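Local coordinates for protein thiamine phosphate pyrophosphorylase (Bacteroides thetaiotaomicron VPI-5482, PDB 3CEU) that probably joins the pyrimidine and thiazole phosphate precursors to form thiamine phosphate, a step in the biosynthesis of thiamine diphosphate, at residues I4-P9 / V170-L175; H31-E36 / V58-F63; G73-A78 / H90-C95. All blocks are in the same frame, centred on the assembly; numbering follows the deposited sequence.

Interaction 1 (I4-P9 / V170-L175); sequences IVVTTP and VVLGDL
Val6 is wedged between Val170 and Leu172, one methyl against each. Its CG1 stands anti to the backbone N (chi1 -177°) and reaches forward along the chain to Leu172, touching CD1 at 3.5 Å, while CG2, anti to the carbonyl carbon, turns back to meet Val170 CG1 at 3.4 Å. Both are tighter than ordinary van der Waals contacts, a close fit for a compact beta-branched residue. On the same face Val170 CG2 packs against Ile4 CB at 3.9 Å. The other face carries Val5 and Val171. Here Val5 CG2 meets Leu175 CD1 at 3.6 Å, the two side chains crossing at about a right angle, and helix 188-201 continues the apolar layer beyond Leu175 with Val190 and Phe194.

Strands 2-6 and 168-171 are the first and last of eight parallel strands, so this seam closes the TIM barrel. Two backbone bonds stitch it: Val171 N gives to Ile4 O at 2.8 Å, and Val6 N gives to Val171 O at 2.9 Å, the second nearly straight (170°).

Past these bonds the chains leave the sheet. Leu172, at the N-cap position of a short helix, lays its branch against the peptide backbone, CG lying 3.3 Å from Val6 O and equally near Thr7 O. An alanine here would probably leave a gap beside Val6 CG1 and take the apolar branch away from Thr7 O. Farther out, the polar groups of 4-9 turn to other partners: Val6 O is bonded to the indole NE1 of Trp176, Thr7 OG1 to Arg33 N and Thr8 OG1 to Thr10 O, and Thr8 O receives the ammonium group of Lys34.

Interaction 2 (H31-E36 / V58-F63); sequences HLRKPE and VTHEHF
His31 and Leu32 pair with Val58 and Thr59 as neighbouring parallel strands of the barrel, and the loops beyond them stay together largely with the help of side chains. Leu32 lies at the centre of the backbone ladder, its N giving to Val58 O at 2.6 Å and its O receiving His60 N at 2.8 Å. Val58 CB sits 3.8 Å above the centre of the His31 ring, a CH-pi contact that supports the imidazole from one face. At the ring's edge, His31 ND1 and His60 NE2 share a hydrogen bond of 2.7 Å, with the planes 82° apart. His31 NE2 is bonded to Tyr110 OH, so both nitrogens of this ring are engaged. Arg33 lays CB over a face of His60, near the rim, and its extended chain carries NE out to a water that also meets His60 ND1. In Glu61 the bend at chi2 (79°) brings CD back toward segment 31-36, and OE2 takes Lys34 N at 2.9 Å, which meets it from above the carboxylate plane; the acid thereby serves a backbone N-H that has left the sheet. With helix 39-48 connecting the two strands along the chain, the arrangement is the beta-alpha-beta unit from which TIM barrels are built.

Interaction 3 (G73-A78 / H90-C95); sequences GIHLNA and HVSCSC
Ile74 O is approached by three groups of the neighbouring strand. Ser92 N donates to it at 2.9 Å, the CA-H of Val91 points at it from 3.3 Å, and Ser92 OG makes at most a weak bond. One step on, Leu76 N gives to Ser92 O at 2.8 Å, and one step back Ile74 N gives to His90 O. The ladder is that of two parallel strands 13° apart. Where it would next continue, a water intervenes, donating to Leu76 O and accepting from Ser94 N, 2.7 Å from the water oxygen. Gly73 suits the start of the strand: its CA lies 3.0 Å from His90 O, and a CB there would run into that oxygen.

Ile74 and Val91 turn to the face opposite His75. Val91 CG2 lies 3.9 Å from Leu76 CG, an apolar patch of branched side chains that Ile74 CG1 extends more loosely.

His75 carries the polar face. Its CG is anti to the backbone N (chi1 -166°), which starts the ring off toward the C-terminal end of the strand, beside the serines. There NE2 and Ser94 OG share a bond of 3.1 Å, nearly straight at 170° and in the ring plane. At the other nitrogen Ser92 OG lies near the ring plane, modelled only 2.4 Å from ND1, so the exact length of that bond is doubtful. Cys93 CA lies over one face of the ring, and the His60 ring stacks on His75. A hydroxyl can give or accept a proton, so a serine at each nitrogen could serve either tautomer of the imidazole, and the Ser94 bond, aided by Ser92 if its place is right, would tend to hold the ring's rotation.

In the fold
From the N terminus, strand 2-6 opens the loop that interaction 1 closes some 160 residues later, when strand 168-171 returns beside it. Interactions 2 and 3 both nest inside that loop and follow each other in series: the first closes over helix 39-48, the second over a connection without regular helix or strand. No two of the loops cross. Strand 29-32 lies next to strand 2-6, and Val5 O bonded to His31 N joins interactions 1 and 2. Strand 57-59 lies next to strand 73-75, where His60 O takes Asn77 ND2. Interactions 1 and 3 do not touch, their centres being about 16 Å apart, yet both belong to the one closed barrel.

Interaction 1 (I4-P9 / V170-L175)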
loop_
_atom_site.group_PDB
_atom_site.type_symbol
_atom_site.label_atom_id
_atom_site.label_comp_id
_atom_site.label_asym_id
_atom_site.label_seq_id
_atom_site.Cartn_x
_atom_site.Cartn_y
_atom_site.Cartn_z
ATOM N N ILE A 4 0.656 -1.946 -4.454
ATOM C CA ILE A 4 0.102 -1.946 -3.105
ATOM C C ILE A 4 -1.109 -1.033 -3.004
ATOM O O ILE A 4 -1.105 0.088 -3.526
ATOM C CB ILE A 4 1.158 -1.477 -2.080
ATOM C CG1 ILE A 4 2.417 -2.346 -2.198
ATOM C CG2 ILE A 4 0.594 -1.549 -0.675
ATOM C CD1 ILE A 4 3.632 -1.771 -1.496
ATOM N N VAL A 5 -2.145 -1.527 -2.328
ATOM C CA VAL A 5 -3.384 -0.775 -2.128
ATOM C C VAL A 5 -3.594 -0.457 -0.648
ATOM O O VAL A 5 -3.464 -1.336 0.200
ATOM C CB VAL A 5 -4.634 -1.579 -2.604
ATOM C CG1 VAL A 5 -5.912 -0.848 -2.181
ATOM C CG2 VAL A 5 -4.609 -1.761 -4.121
ATOM N N VAL A 6 -3.905 0.799 -0.335
ATOM C CA VAL A 6 -4.180 1.162 1.049
ATOM C C VAL A 6 -5.700 1.269 1.177
ATOM O O VAL A 6 -6.367 1.796 0.276
ATOM C CB VAL A 6 -3.560 2.530 1.454
ATOM C CG1 VAL A 6 -3.830 2.791 2.931
ATOM C CG2 VAL A 6 -2.068 2.552 1.185
ATOM N N THR A 7 -6.244 0.744 2.275
ATOM C CA THR A 7 -7.684 0.803 2.524
ATOM C C THR A 7 -8.081 2.257 2.719
ATOM O O THR A 7 -7.249 3.158 2.662
ATOM C CB THR A 7 -8.101 0.104 3.838
ATOM O OG1 THR A 7 -7.512 0.806 4.940
ATOM C CG2 THR A 7 -7.674 -1.350 3.864
ATOM N N THR A 8 -9.367 2.465 2.961
ATOM C CA THR A 8 -9.915 3.788 3.232
ATOM C C THR A 8 -9.779 4.005 4.743
ATOM O O THR A 8 -9.774 3.039 5.512
ATOM C CB THR A 8 -11.403 3.847 2.869
ATOM O OG1 THR A 8 -12.034 2.627 3.271
ATOM C CG2 THR A 8 -11.583 4.042 1.379
ATOM N N PRO A 9 -9.685 5.270 5.186
ATOM C CA PRO A 9 -9.546 5.579 6.611
ATOM C C PRO A 9 -10.734 5.099 7.450
ATOM O O PRO A 9 -10.598 4.886 8.652
ATOM C CB PRO A 9 -9.410 7.101 6.625
ATOM C CG PRO A 9 -8.837 7.416 5.268
ATOM C CD PRO A 9 -9.636 6.498 4.376
ATOM N N VAL A 170 2.015 2.553 -4.606
ATOM C CA VAL A 170 0.963 2.493 -3.605
ATOM C C VAL A 170 -0.182 3.395 -4.002
ATOM O O VAL A 170 0.023 4.547 -4.352
ATOM C CB VAL A 170 1.500 2.922 -2.231
ATOM C CG1 VAL A 170 0.418 2.767 -1.172
ATOM C CG2 VAL A 170 2.727 2.076 -1.892
ATOM N N VAL A 171 -1.396 2.870 -3.941
ATOM C CA VAL A 171 -2.555 3.650 -4.335
ATOM C C VAL A 171 -3.668 3.602 -3.290
ATOM O O VAL A 171 -3.781 2.650 -2.515
ATOM C CB VAL A 171 -3.107 3.131 -5.682
ATOM C CG1 VAL A 171 -2.022 3.173 -6.736
ATOM C CG2 VAL A 171 -3.616 1.706 -5.514
ATOM N N LEU A 172 -4.491 4.637 -3.265
ATOM C CA LEU A 172 -5.600 4.669 -2.325
ATOM C C LEU A 172 -6.804 5.330 -2.994
ATOM O O LEU A 172 -7.759 4.652 -3.370
ATOM C CB LEU A 172 -5.200 5.419 -1.044
ATOM C CG LEU A 172 -5.990 5.065 0.231
ATOM C CD1 LEU A 172 -5.280 5.610 1.480
ATOM C CD2 LEU A 172 -7.394 5.633 0.129
ATOM N N GLY A 173 -6.740 6.647 -3.165
ATOM C CA GLY A 173 -7.840 7.377 -3.779
ATOM C C GLY A 173 -8.228 6.984 -5.199
ATOM O O GLY A 173 -9.397 6.698 -5.483
ATOM N N ASP A 174 -7.255 6.971 -6.104
ATOM C CA ASP A 174 -7.544 6.634 -7.493
ATOM C C ASP A 174 -8.281 5.313 -7.636
ATOM O O ASP A 174 -8.860 5.022 -8.690
ATOM C CB ASP A 174 -6.267 6.562 -8.313
ATOM C CG ASP A 174 -6.536 6.128 -9.732
ATOM O OD1 ASP A 174 -7.284 6.844 -10.435
ATOM O OD2 ASP A 174 -6.015 5.070 -10.143
ATOM N N LEU A 175 -8.259 4.516 -6.571
ATOM C CA LEU A 175 -8.920 3.230 -6.600
ATOM C C LEU A 175 -10.275 3.226 -5.880
ATOM O O LEU A 175 -11.313 2.976 -6.507
ATOM C CB LEU A 175 -7.984 2.161 -6.026
ATOM C CG LEU A 175 -8.423 0.712 -6.189
ATOM C CD1 LEU A 175 -7.217 -0.206 -6.119
ATOM C CD2 LEU A 175 -9.427 0.381 -5.103
#

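Interaction 2 (H31-E36 / V58-F63)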
loop_
_atom_site.group_PDB
_atom_site.type_symbol
_atom_site.label_atom_id
_atom_site.label_comp_id
_atom_site.label_asym_id
_atom_site.label_seq_id
_atom_site.Cartn_x
_atom_site.Cartn_y
_atom_site.Cartn_z
ATOM N N HIS A 31 -2.579 -2.607 2.648
ATOM C CA HIS A 31 -2.208 -1.838 3.828
ATOM C C HIS A 31 -3.480 -1.399 4.541
ATOM O O HIS A 31 -4.222 -0.534 4.057
ATOM C CB HIS A 31 -1.362 -0.618 3.444
ATOM C CG HIS A 31 0.114 -0.870 3.502
ATOM N ND1 HIS A 31 0.936 -0.267 4.432
ATOM C CD2 HIS A 31 0.911 -1.695 2.782
ATOM C CE1 HIS A 31 2.170 -0.710 4.282
ATOM N NE2 HIS A 31 2.183 -1.580 3.287
ATOM N N LEU A 32 -3.727 -2.024 5.688
ATOM C CA LEU A 32 -4.898 -1.731 6.503
ATOM C C LEU A 32 -4.626 -0.484 7.326
ATOM O O LEU A 32 -3.831 -0.506 8.262
ATOM C CB LEU A 32 -5.206 -2.918 7.426
ATOM C CG LEU A 32 -6.385 -2.799 8.388
ATOM C CD1 LEU A 32 -7.663 -2.481 7.619
ATOM C CD2 LEU A 32 -6.539 -4.098 9.162
ATOM N N ARG A 33 -5.282 0.608 6.963
ATOM C CA ARG A 33 -5.113 1.865 7.679
ATOM C C ARG A 33 -6.478 2.437 8.043
ATOM O O ARG A 33 -7.222 2.906 7.181
ATOM C CB ARG A 33 -4.310 2.846 6.815
ATOM C CG ARG A 33 -4.029 4.214 7.427
ATOM C CD ARG A 33 -3.038 4.984 6.557
ATOM N NE ARG A 33 -2.908 6.392 6.918
ATOM C CZ ARG A 33 -3.849 7.320 6.721
ATOM N NH1 ARG A 33 -5.013 7.003 6.163
ATOM N NH2 ARG A 33 -3.617 8.581 7.066
ATOM N N LYS A 34 -6.801 2.355 9.332
ATOM C CA LYS A 34 -8.063 2.851 9.877
ATOM C C LYS A 34 -7.730 3.735 11.077
ATOM O O LYS A 34 -7.858 3.309 12.227
ATOM C CB LYS A 34 -8.937 1.690 10.352
ATOM C CG LYS A 34 -9.262 0.648 9.296
ATOM C CD LYS A 34 -10.011 1.264 8.130
ATOM C CE LYS A 34 -10.485 0.205 7.146
ATOM N NZ LYS A 34 -11.158 0.840 5.985
ATOM N N PRO A 35 -7.321 4.985 10.823
ATOM C CA PRO A 35 -6.954 5.955 11.860
ATOM C C PRO A 35 -7.961 6.089 12.998
ATOM O O PRO A 35 -9.158 6.228 12.755
ATOM C CB PRO A 35 -6.822 7.262 11.084
ATOM C CG PRO A 35 -6.473 6.810 9.687
ATOM C CD PRO A 35 -7.368 5.629 9.499
ATOM N N GLU A 36 -7.469 6.057 14.234
ATOM C CA GLU A 36 -8.318 6.218 15.421
ATOM C C GLU A 36 -9.607 5.403 15.348
ATOM O O GLU A 36 -10.700 5.969 15.284
ATOM C CB GLU A 36 -8.687 7.699 15.594
ATOM C CG GLU A 36 -7.511 8.678 15.734
ATOM C CD GLU A 36 -6.832 8.622 17.098
ATOM O OE1 GLU A 36 -7.533 8.738 18.132
ATOM O OE2 GLU A 36 -5.588 8.484 17.130
ATOM N N VAL A 58 -0.813 -5.593 5.768
ATOM C CA VAL A 58 0.036 -4.892 6.723
ATOM C C VAL A 58 -0.896 -3.922 7.421
ATOM O O VAL A 58 -1.709 -3.267 6.760
ATOM C CB VAL A 58 1.151 -4.086 6.022
ATOM C CG1 VAL A 58 2.019 -3.387 7.063
ATOM C CG2 VAL A 58 2.009 -4.998 5.148
ATOM N N THR A 59 -0.807 -3.828 8.747
ATOM C CA THR A 59 -1.705 -2.926 9.485
ATOM C C THR A 59 -1.005 -1.714 10.087
ATOM O O THR A 59 0.117 -1.816 10.581
ATOM C CB THR A 59 -2.436 -3.665 10.631
ATOM O OG1 THR A 59 -3.245 -2.734 11.354
ATOM C CG2 THR A 59 -1.450 -4.319 11.582
ATOM N N HIS A 60 -1.679 -0.571 10.046
ATOM C CA HIS A 60 -1.127 0.654 10.592
ATOM C C HIS A 60 -1.621 0.912 12.013
ATOM O O HIS A 60 -1.181 1.848 12.676
ATOM C CB HIS A 60 -1.488 1.860 9.713
ATOM C CG HIS A 60 -0.891 1.813 8.341
ATOM N ND1 HIS A 60 -0.494 2.948 7.664
ATOM C CD2 HIS A 60 -0.643 0.773 7.510
ATOM C CE1 HIS A 60 -0.025 2.606 6.476
ATOM N NE2 HIS A 60 -0.107 1.292 6.358
ATOM N N GLU A 61 -2.534 0.081 12.489
ATOM C CA GLU A 61 -3.057 0.271 13.831
ATOM C C GLU A 61 -3.142 -1.048 14.570
ATOM O O GLU A 61 -3.031 -2.108 13.962
ATOM C CB GLU A 61 -4.443 0.939 13.765
ATOM C CG GLU A 61 -4.419 2.448 13.430
ATOM C CD GLU A 61 -4.226 2.758 11.947
ATOM O OE1 GLU A 61 -3.772 3.886 11.628
ATOM O OE2 GLU A 61 -4.544 1.889 11.107
ATOM N N HIS A 62 -3.318 -0.984 15.884
ATOM C CA HIS A 62 -3.444 -2.197 16.686
ATOM C C HIS A 62 -2.524 -3.285 16.168
ATOM O O HIS A 62 -2.962 -4.273 15.563
ATOM C CB HIS A 62 -4.889 -2.668 16.649
ATOM C CG HIS A 62 -5.863 -1.597 17.015
ATOM N ND1 HIS A 62 -5.779 -0.892 18.198
ATOM C CD2 HIS A 62 -6.925 -1.088 16.348
ATOM C CE1 HIS A 62 -6.748 0.004 18.242
ATOM N NE2 HIS A 62 -7.458 -0.094 17.131
ATOM N N PHE A 63 -1.241 -3.084 16.421
ATOM C CA PHE A 63 -0.214 -4.007 15.987
ATOM C C PHE A 63 -0.394 -5.420 16.539
ATOM O O PHE A 63 0.125 -6.377 15.971
ATOM C CB PHE A 63 1.161 -3.435 16.361
ATOM C CG PHE A 63 1.543 -2.187 15.584
ATOM C CD1 PHE A 63 2.493 -1.305 16.087
ATOM C CD2 PHE A 63 0.989 -1.922 14.334
ATOM C CE1 PHE A 63 2.899 -0.186 15.361
ATOM C CE2 PHE A 63 1.387 -0.802 13.594
ATOM C CZ PHE A 63 2.345 0.070 14.111
HETATM O O HOH W 1 -0.397 5.674 8.332
#

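Interaction 3 (G73-A78 / H90-C95)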
loop_
_atom_site.group_PDB
_atom_site.type_symbol
_atom_site.label_atom_id
_atom_site.label_comp_id
_atom_site.label_asym_id
_atom_site.label_seq_id
_atom_site.Cartn_x
_atom_site.Cartn_y
_atom_site.Cartn_z
ATOM N N GLY A 73 2.677 -8.041 8.497
ATOM C CA GLY A 73 3.517 -7.243 9.375
ATOM C C GLY A 73 2.866 -5.913 9.745
ATOM O O GLY A 73 1.652 -5.753 9.638
ATOM N N ILE A 74 3.677 -4.948 10.163
ATOM C CA ILE A 74 3.170 -3.653 10.572
ATOM C C ILE A 74 3.856 -2.484 9.862
ATOM O O ILE A 74 4.980 -2.609 9.351
ATOM C CB ILE A 74 3.354 -3.461 12.077
ATOM C CG1 ILE A 74 4.848 -3.430 12.406
ATOM C CG2 ILE A 74 2.676 -4.595 12.828
ATOM C CD1 ILE A 74 5.172 -3.030 13.820
ATOM N N HIS A 75 3.172 -1.343 9.840
ATOM C CA HIS A 75 3.703 -0.133 9.214
ATOM C C HIS A 75 3.724 0.943 10.276
ATOM O O HIS A 75 2.679 1.444 10.670
ATOM C CB HIS A 75 2.808 0.323 8.065
ATOM C CG HIS A 75 3.449 1.337 7.179
ATOM N ND1 HIS A 75 4.463 1.019 6.303
ATOM C CD2 HIS A 75 3.220 2.664 7.025
ATOM C CE1 HIS A 75 4.828 2.101 5.644
ATOM N NE2 HIS A 75 4.091 3.115 6.061
ATOM N N LEU A 76 4.909 1.300 10.745
ATOM C CA LEU A 76 5.014 2.322 11.776
ATOM C C LEU A 76 4.540 3.670 11.247
ATOM O O LEU A 76 4.764 4.003 10.089
ATOM C CB LEU A 76 6.460 2.424 12.259
ATOM C CG LEU A 76 7.062 1.076 12.628
ATOM C CD1 LEU A 76 8.518 1.260 13.040
ATOM C CD2 LEU A 76 6.260 0.438 13.746
ATOM N N ASN A 77 3.873 4.441 12.099
ATOM C CA ASN A 77 3.380 5.742 11.678
ATOM C C ASN A 77 3.201 6.679 12.862
ATOM O O ASN A 77 3.363 6.274 14.011
ATOM C CB ASN A 77 2.070 5.577 10.902
ATOM C CG ASN A 77 0.953 5.025 11.756
ATOM O OD1 ASN A 77 0.349 5.746 12.556
ATOM N ND2 ASN A 77 0.673 3.738 11.600
ATOM N N ALA A 78 2.875 7.933 12.574
ATOM C CA ALA A 78 2.713 8.948 13.609
ATOM C C ALA A 78 1.929 8.476 14.826
ATOM O O ALA A 78 2.388 8.628 15.962
ATOM C CB ALA A 78 2.060 10.190 13.019
ATOM N N HIS A 90 7.481 -8.588 9.509
ATOM C CA HIS A 90 7.616 -7.546 8.503
ATOM C C HIS A 90 7.291 -6.169 9.079
ATOM O O HIS A 90 6.208 -5.942 9.618
ATOM C CB HIS A 90 6.694 -7.863 7.320
ATOM C CG HIS A 90 6.882 -6.960 6.142
ATOM N ND1 HIS A 90 6.428 -5.659 6.116
ATOM C CD2 HIS A 90 7.500 -7.167 4.954
ATOM C CE1 HIS A 90 6.758 -5.102 4.965
ATOM N NE2 HIS A 90 7.409 -5.994 4.241
ATOM N N VAL A 91 8.241 -5.255 8.980
ATOM C CA VAL A 91 8.021 -3.914 9.476
ATOM C C VAL A 91 8.301 -2.976 8.320
ATOM O O VAL A 91 9.151 -3.269 7.481
ATOM C CB VAL A 91 8.964 -3.589 10.652
ATOM C CG1 VAL A 91 10.405 -3.673 10.188
ATOM C CG2 VAL A 91 8.651 -2.211 11.209
ATOM N N SER A 92 7.578 -1.862 8.269
ATOM C CA SER A 92 7.748 -0.876 7.204
ATOM C C SER A 92 7.342 0.493 7.713
ATOM O O SER A 92 6.642 0.597 8.720
ATOM C CB SER A 92 6.871 -1.235 6.007
ATOM O OG SER A 92 5.503 -1.124 6.354
ATOM N N CYS A 93 7.765 1.539 7.002
ATOM C CA CYS A 93 7.442 2.923 7.373
ATOM C C CYS A 93 7.493 3.847 6.162
ATOM O O CYS A 93 7.901 3.450 5.077
ATOM C CB CYS A 93 8.438 3.448 8.406
ATOM S SG CYS A 93 10.044 3.853 7.701
ATOM N N SER A 94 7.097 5.095 6.372
ATOM C CA SER A 94 7.090 6.085 5.311
ATOM C C SER A 94 8.239 7.079 5.431
ATOM O O SER A 94 8.647 7.459 6.535
ATOM C CB SER A 94 5.766 6.854 5.319
ATOM O OG SER A 94 4.669 5.997 5.080
ATOM N N CYS A 95 8.766 7.494 4.287
ATOM C CA CYS A 95 9.839 8.474 4.272
ATOM C C CYS A 95 9.347 9.594 3.358
ATOM O O CYS A 95 8.519 9.354 2.477
ATOM C CB CYS A 95 11.134 7.849 3.748
ATOM S SG CYS A 95 11.792 6.484 4.775
HETATM O O HOH W 2 6.142 6.150 8.708
#